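Local structure of extracellular solute-binding protein family 5 (Brucella melitensis, 4ONY) at residues Q360-E372 / R537-R549. The protein probably binds peptides or related solutes in the periplasm and delivers them to an ABC transporter for uptake. Numbering follows the deposited sequence.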
loop_
_atom_site.group_PDB
_atom_site.type_symbol
_atom_site.label_atom_id
_atom_site.label_comp_id
_atom_site.label_asym_id
_atom_site.label_seq_id
_atom_site.Cartn_x
_atom_site.Cartn_y
_atom_site.Cartn_z
ATOM N N GLN A 360 -6.812 11.322 -5.980
ATOM C CA GLN A 360 -7.980 12.154 -5.751
ATOM C C GLN A 360 -8.231 12.469 -4.265
ATOM O O GLN A 360 -8.957 13.409 -3.982
ATOM C CB GLN A 360 -9.247 11.498 -6.323
ATOM C CG GLN A 360 -9.358 11.603 -7.832
ATOM C CD GLN A 360 -9.569 13.042 -8.331
ATOM O OE1 GLN A 360 -10.448 13.773 -7.838
ATOM N NE2 GLN A 360 -8.763 13.459 -9.276
ATOM N N LEU A 361 -7.682 11.668 -3.343
ATOM C CA LEU A 361 -7.850 11.905 -1.911
ATOM C C LEU A 361 -6.963 13.014 -1.354
ATOM O O LEU A 361 -7.121 13.412 -0.221
ATOM C CB LEU A 361 -7.636 10.607 -1.137
ATOM C CG LEU A 361 -8.594 9.440 -1.510
ATOM C CD1 LEU A 361 -8.310 8.186 -0.679
ATOM C CD2 LEU A 361 -10.045 9.808 -1.322
ATOM N N SER A 362 -5.993 13.494 -2.121
ATOM C CA SER A 362 -5.164 14.611 -1.700
ATOM C C SER A 362 -5.962 15.896 -1.647
ATOM O O SER A 362 -6.689 16.222 -2.608
ATOM C CB SER A 362 -4.013 14.828 -2.704
ATOM O OG SER A 362 -3.288 16.006 -2.393
ATOM N N SER A 363 -5.779 16.670 -0.573
ATOM C CA SER A 363 -6.416 17.976 -0.439
ATOM C C SER A 363 -5.657 19.115 -1.099
ATOM O O SER A 363 -6.187 20.261 -1.214
ATOM C CB SER A 363 -6.565 18.334 1.032
ATOM O OG SER A 363 -5.283 18.515 1.641
ATOM N N VAL A 364 -4.416 18.850 -1.499
ATOM C CA VAL A 364 -3.506 19.927 -1.935
ATOM C C VAL A 364 -3.957 20.555 -3.265
ATOM O O VAL A 364 -4.292 19.861 -4.202
ATOM C CB VAL A 364 -2.070 19.378 -2.017
ATOM C CG1 VAL A 364 -1.102 20.413 -2.580
ATOM C CG2 VAL A 364 -1.637 18.943 -0.628
ATOM N N GLY A 365 -4.005 21.896 -3.310
ATOM C CA GLY A 365 -4.401 22.615 -4.515
ATOM C C GLY A 365 -5.906 22.553 -4.779
ATOM O O GLY A 365 -6.378 22.853 -5.871
ATOM N N ARG A 366 -6.663 22.119 -3.786
ATOM C CA ARG A 366 -8.141 22.083 -3.871
ATOM C C ARG A 366 -8.739 22.900 -2.731
ATOM O O ARG A 366 -8.476 22.606 -1.546
ATOM C CB ARG A 366 -8.609 20.646 -3.747
ATOM C CG ARG A 366 -8.001 19.717 -4.778
ATOM C CD ARG A 366 -8.502 18.322 -4.603
ATOM N NE ARG A 366 -7.881 17.473 -5.600
ATOM C CZ ARG A 366 -8.321 17.332 -6.835
ATOM N NH1 ARG A 366 -9.478 17.904 -7.224
ATOM N NH2 ARG A 366 -7.650 16.568 -7.672
ATOM N N PRO A 367 -9.550 23.913 -3.049
ATOM C CA PRO A 367 -10.318 24.508 -1.950
ATOM C C PRO A 367 -11.267 23.499 -1.266
ATOM O O PRO A 367 -11.772 22.574 -1.899
ATOM C CB PRO A 367 -11.113 25.618 -2.635
ATOM C CG PRO A 367 -11.293 25.137 -4.038
ATOM C CD PRO A 367 -10.077 24.302 -4.376
ATOM N N ALA A 368 -11.415 23.628 0.045
ATOM C CA ALA A 368 -12.291 22.755 0.814
ATOM C C ALA A 368 -13.745 22.846 0.239
ATOM O O ALA A 368 -14.239 23.956 0.036
ATOM C CB ALA A 368 -12.264 23.165 2.269
ATOM N N ASP A 369 -14.393 21.712 -0.023
ATOM C CA ASP A 369 -15.776 21.700 -0.516
ATOM C C ASP A 369 -16.772 21.879 0.635
ATOM O O ASP A 369 -16.364 22.011 1.823
ATOM C CB ASP A 369 -16.051 20.426 -1.355
ATOM C CG ASP A 369 -16.017 19.137 -0.541
ATOM O OD1 ASP A 369 -16.364 19.171 0.645
ATOM O OD2 ASP A 369 -15.705 18.074 -1.106
ATOM N N ALA A 370 -18.065 21.952 0.316
ATOM C CA ALA A 370 -19.083 22.253 1.312
ATOM C C ALA A 370 -19.135 21.212 2.420
ATOM O O ALA A 370 -19.290 21.546 3.584
ATOM C CB ALA A 370 -20.465 22.387 0.665
ATOM N N ARG A 371 -18.993 19.946 2.060
ATOM C CA ARG A 371 -18.976 18.889 3.066
ATOM C C ARG A 371 -17.755 19.000 4.016
ATOM O O ARG A 371 -17.908 18.856 5.228
ATOM C CB ARG A 371 -19.036 17.512 2.380
ATOM C CG ARG A 371 -18.959 16.321 3.317
ATOM C CD ARG A 371 -20.109 16.294 4.308
ATOM N NE ARG A 371 -20.082 15.084 5.127
ATOM C CZ ARG A 371 -20.599 14.968 6.353
ATOM N NH1 ARG A 371 -21.212 15.991 6.960
ATOM N NH2 ARG A 371 -20.481 13.806 7.016
ATOM N N GLU A 372 -16.561 19.231 3.474
ATOM C CA GLU A 372 -15.366 19.430 4.318
ATOM C C GLU A 372 -15.551 20.606 5.292
ATOM O O GLU A 372 -15.243 20.488 6.481
ATOM C CB GLU A 372 -14.126 19.713 3.470
ATOM C CG GLU A 372 -13.661 18.586 2.542
ATOM C CD GLU A 372 -12.304 18.929 1.928
ATOM O OE1 GLU A 372 -11.317 18.879 2.712
ATOM O OE2 GLU A 372 -12.257 19.364 0.731
ATOM N N ARG A 537 -18.980 7.471 -2.435
ATOM C CA ARG A 537 -17.598 7.855 -2.767
ATOM C C ARG A 537 -17.386 9.390 -2.604
ATOM O O ARG A 537 -16.356 9.795 -2.150
ATOM C CB ARG A 537 -17.147 7.244 -4.138
ATOM C CG ARG A 537 -15.640 7.305 -4.455
ATOM C CD ARG A 537 -14.727 6.341 -3.698
ATOM N NE ARG A 537 -13.320 6.755 -3.717
ATOM C CZ ARG A 537 -12.333 6.212 -2.978
ATOM N NH1 ARG A 537 -12.575 5.194 -2.157
ATOM N NH2 ARG A 537 -11.053 6.677 -3.029
ATOM N N ALA A 538 -18.392 10.215 -2.859
ATOM C CA ALA A 538 -18.244 11.664 -2.731
ATOM C C ALA A 538 -18.015 12.139 -1.298
ATOM O O ALA A 538 -17.078 12.916 -1.020
ATOM C CB ALA A 538 -19.462 12.364 -3.314
ATOM N N ASP A 539 -18.875 11.679 -0.393
ATOM C CA ASP A 539 -18.699 11.938 1.022
ATOM C C ASP A 539 -17.386 11.402 1.553
ATOM O O ASP A 539 -16.805 12.019 2.428
ATOM C CB ASP A 539 -19.829 11.353 1.860
ATOM C CG ASP A 539 -21.128 12.069 1.640
ATOM O OD1 ASP A 539 -21.114 13.111 0.945
ATOM O OD2 ASP A 539 -22.143 11.578 2.181
ATOM N N PHE A 540 -16.964 10.249 1.048
ATOM C CA PHE A 540 -15.738 9.636 1.485
ATOM C C PHE A 540 -14.534 10.496 1.054
ATOM O O PHE A 540 -13.626 10.770 1.874
ATOM C CB PHE A 540 -15.640 8.216 0.949
ATOM C CG PHE A 540 -14.406 7.477 1.381
ATOM C CD1 PHE A 540 -14.278 7.018 2.686
ATOM C CD2 PHE A 540 -13.373 7.239 0.507
ATOM C CE1 PHE A 540 -13.161 6.320 3.109
ATOM C CE2 PHE A 540 -12.244 6.504 0.904
ATOM C CZ PHE A 540 -12.123 6.064 2.214
ATOM N N VAL A 541 -14.490 10.883 -0.201
ATOM C CA VAL A 541 -13.422 11.706 -0.696
ATOM C C VAL A 541 -13.345 13.021 0.100
ATOM O O VAL A 541 -12.256 13.491 0.452
ATOM C CB VAL A 541 -13.555 11.985 -2.199
ATOM C CG1 VAL A 541 -12.553 13.059 -2.649
ATOM C CG2 VAL A 541 -13.342 10.706 -3.020
ATOM N N SER A 542 -14.494 13.600 0.397
ATOM C CA SER A 542 -14.509 14.829 1.134
ATOM C C SER A 542 -13.924 14.615 2.534
ATOM O O SER A 542 -13.119 15.419 3.019
ATOM C CB SER A 542 -15.931 15.361 1.232
ATOM O OG SER A 542 -16.349 15.825 -0.037
ATOM N N ALA A 543 -14.318 13.526 3.178
ATOM C CA ALA A 543 -13.862 13.285 4.558
ATOM C C ALA A 543 -12.368 13.026 4.615
ATOM O O ALA A 543 -11.683 13.468 5.539
ATOM C CB ALA A 543 -14.644 12.127 5.187
ATOM N N VAL A 544 -11.848 12.289 3.633
ATOM C CA VAL A 544 -10.425 12.002 3.611
ATOM C C VAL A 544 -9.614 13.270 3.344
ATOM O O VAL A 544 -8.571 13.499 3.961
ATOM C CB VAL A 544 -10.053 10.913 2.600
ATOM C CG1 VAL A 544 -8.549 10.675 2.613
ATOM C CG2 VAL A 544 -10.741 9.572 2.948
ATOM N N ARG A 545 -10.073 14.064 2.397
ATOM C CA ARG A 545 -9.401 15.338 2.148
ATOM C C ARG A 545 -9.362 16.196 3.442
ATOM O O ARG A 545 -8.345 16.845 3.734
ATOM C CB ARG A 545 -10.080 16.082 1.015
ATOM C CG ARG A 545 -9.801 15.452 -0.356
ATOM C CD ARG A 545 -10.453 16.287 -1.459
ATOM N NE ARG A 545 -10.246 15.701 -2.774
ATOM C CZ ARG A 545 -10.995 15.954 -3.827
ATOM N NH1 ARG A 545 -11.947 16.863 -3.804
ATOM N NH2 ARG A 545 -10.728 15.342 -4.952
ATOM N N ALA A 546 -10.457 16.189 4.199
ATOM C CA ALA A 546 -10.508 16.967 5.422
ATOM C C ALA A 546 -9.485 16.436 6.424
ATOM O O ALA A 546 -8.788 17.233 7.052
ATOM C CB ALA A 546 -11.917 16.950 6.016
ATOM N N LEU A 547 -9.342 15.100 6.520
ATOM C CA LEU A 547 -8.303 14.494 7.358
ATOM C C LEU A 547 -6.935 14.986 6.896
ATOM O O LEU A 547 -6.129 15.449 7.700
ATOM C CB LEU A 547 -8.365 12.954 7.359
ATOM C CG LEU A 547 -7.290 12.219 8.199
ATOM C CD1 LEU A 547 -7.276 12.656 9.659
ATOM C CD2 LEU A 547 -7.495 10.718 8.172
ATOM N N ASP A 548 -6.696 14.926 5.584
ATOM C CA ASP A 548 -5.437 15.388 5.012
ATOM C C ASP A 548 -5.134 16.826 5.448
ATOM O O ASP A 548 -4.009 17.144 5.877
ATOM C CB ASP A 548 -5.474 15.250 3.475
ATOM C CG ASP A 548 -4.117 15.420 2.829
ATOM O OD1 ASP A 548 -3.152 14.852 3.338
ATOM O OD2 ASP A 548 -4.033 16.034 1.746
ATOM N N ARG A 549 -6.144 17.679 5.390
ATOM C CA ARG A 549 -5.979 19.111 5.695
ATOM C C ARG A 549 -5.567 19.310 7.149
ATOM O O ARG A 549 -4.692 20.114 7.453
ATOM C CB ARG A 549 -7.234 19.918 5.416
ATOM C CG ARG A 549 -7.619 20.007 3.946
ATOM C CD ARG A 549 -8.814 20.925 3.706
ATOM N NE ARG A 549 -9.454 20.584 2.440
ATOM C CZ ARG A 549 -9.043 20.991 1.237
ATOM N NH1 ARG A 549 -8.016 21.838 1.076
ATOM N NH2 ARG A 549 -9.654 20.496 0.181
HETATM O O HOH W 1 -11.877 15.862 -7.789
HETATM O O HOH W 2 -13.045 18.512 -1.581
HETATM O O HOH W 3 -18.225 13.011 4.643
#
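A capping box at the start of helix 370-376 meets helix 537-553 through both of its acidic residues, Asp-369 and Glu-372. The box is reciprocal: Asp-369 OD1 takes the N-H of Glu-372 at 174°, and Glu-372 OE2 takes the N-H of Asp-369 from above the carboxylate plane. Each acid also reaches across. Ser-542 OG donates to the syn lone pair of Asp-369 OD2 at 2.6 Å, while Glu-372 enters as a knob among Ser-542, Arg-545, Ala-546 and Arg-549. There its carboxylate forms a side-on salt bridge with Arg-549, Arg-549 NE to Glu-372 OE1 at 2.5 Å and Arg-549 NH2 to Glu-372 OE2 at 2.9 Å. The NH1/NH2 edge of the same guanidinium grips Arg-366 O, NH2 serving both partners; Ala-368 CA covers one face and Ser-363 CB the other, and Val-387 O takes a further bond from NH1, fixing the rotation of the group.

In this family 5 solute-binding fold, the loop leading to the box lies along one side of the helix, with a type II turn from Ser-363 to Arg-366. Arg-545 runs straight out from the helix (chi2 -177°), which carries its guanidinium to Gln-360 O; that oxygen lies close to the guanidinium plane and is held by both NE and NH2 (2.8 Å from NH2). The flat end of Arg-545 lies between Val-541 CG1 and Arg-366 CD, and the Arg-366 guanidinium stacks on it, centres 4.2 Å apart and planes 9° apart. A water joining Arg-545 NH1 to Glu-372 OE2 connects this pair with the box. Asp-548 OD2 accepts from Ser-363 N (3.0 Å) and OG, and also bonds Ser-354 OG. Next in sequence to Gln-360, Leu-361 packs CD2 on Val-541 CG2 (3.8 Å) and CB on Val-544 CG1.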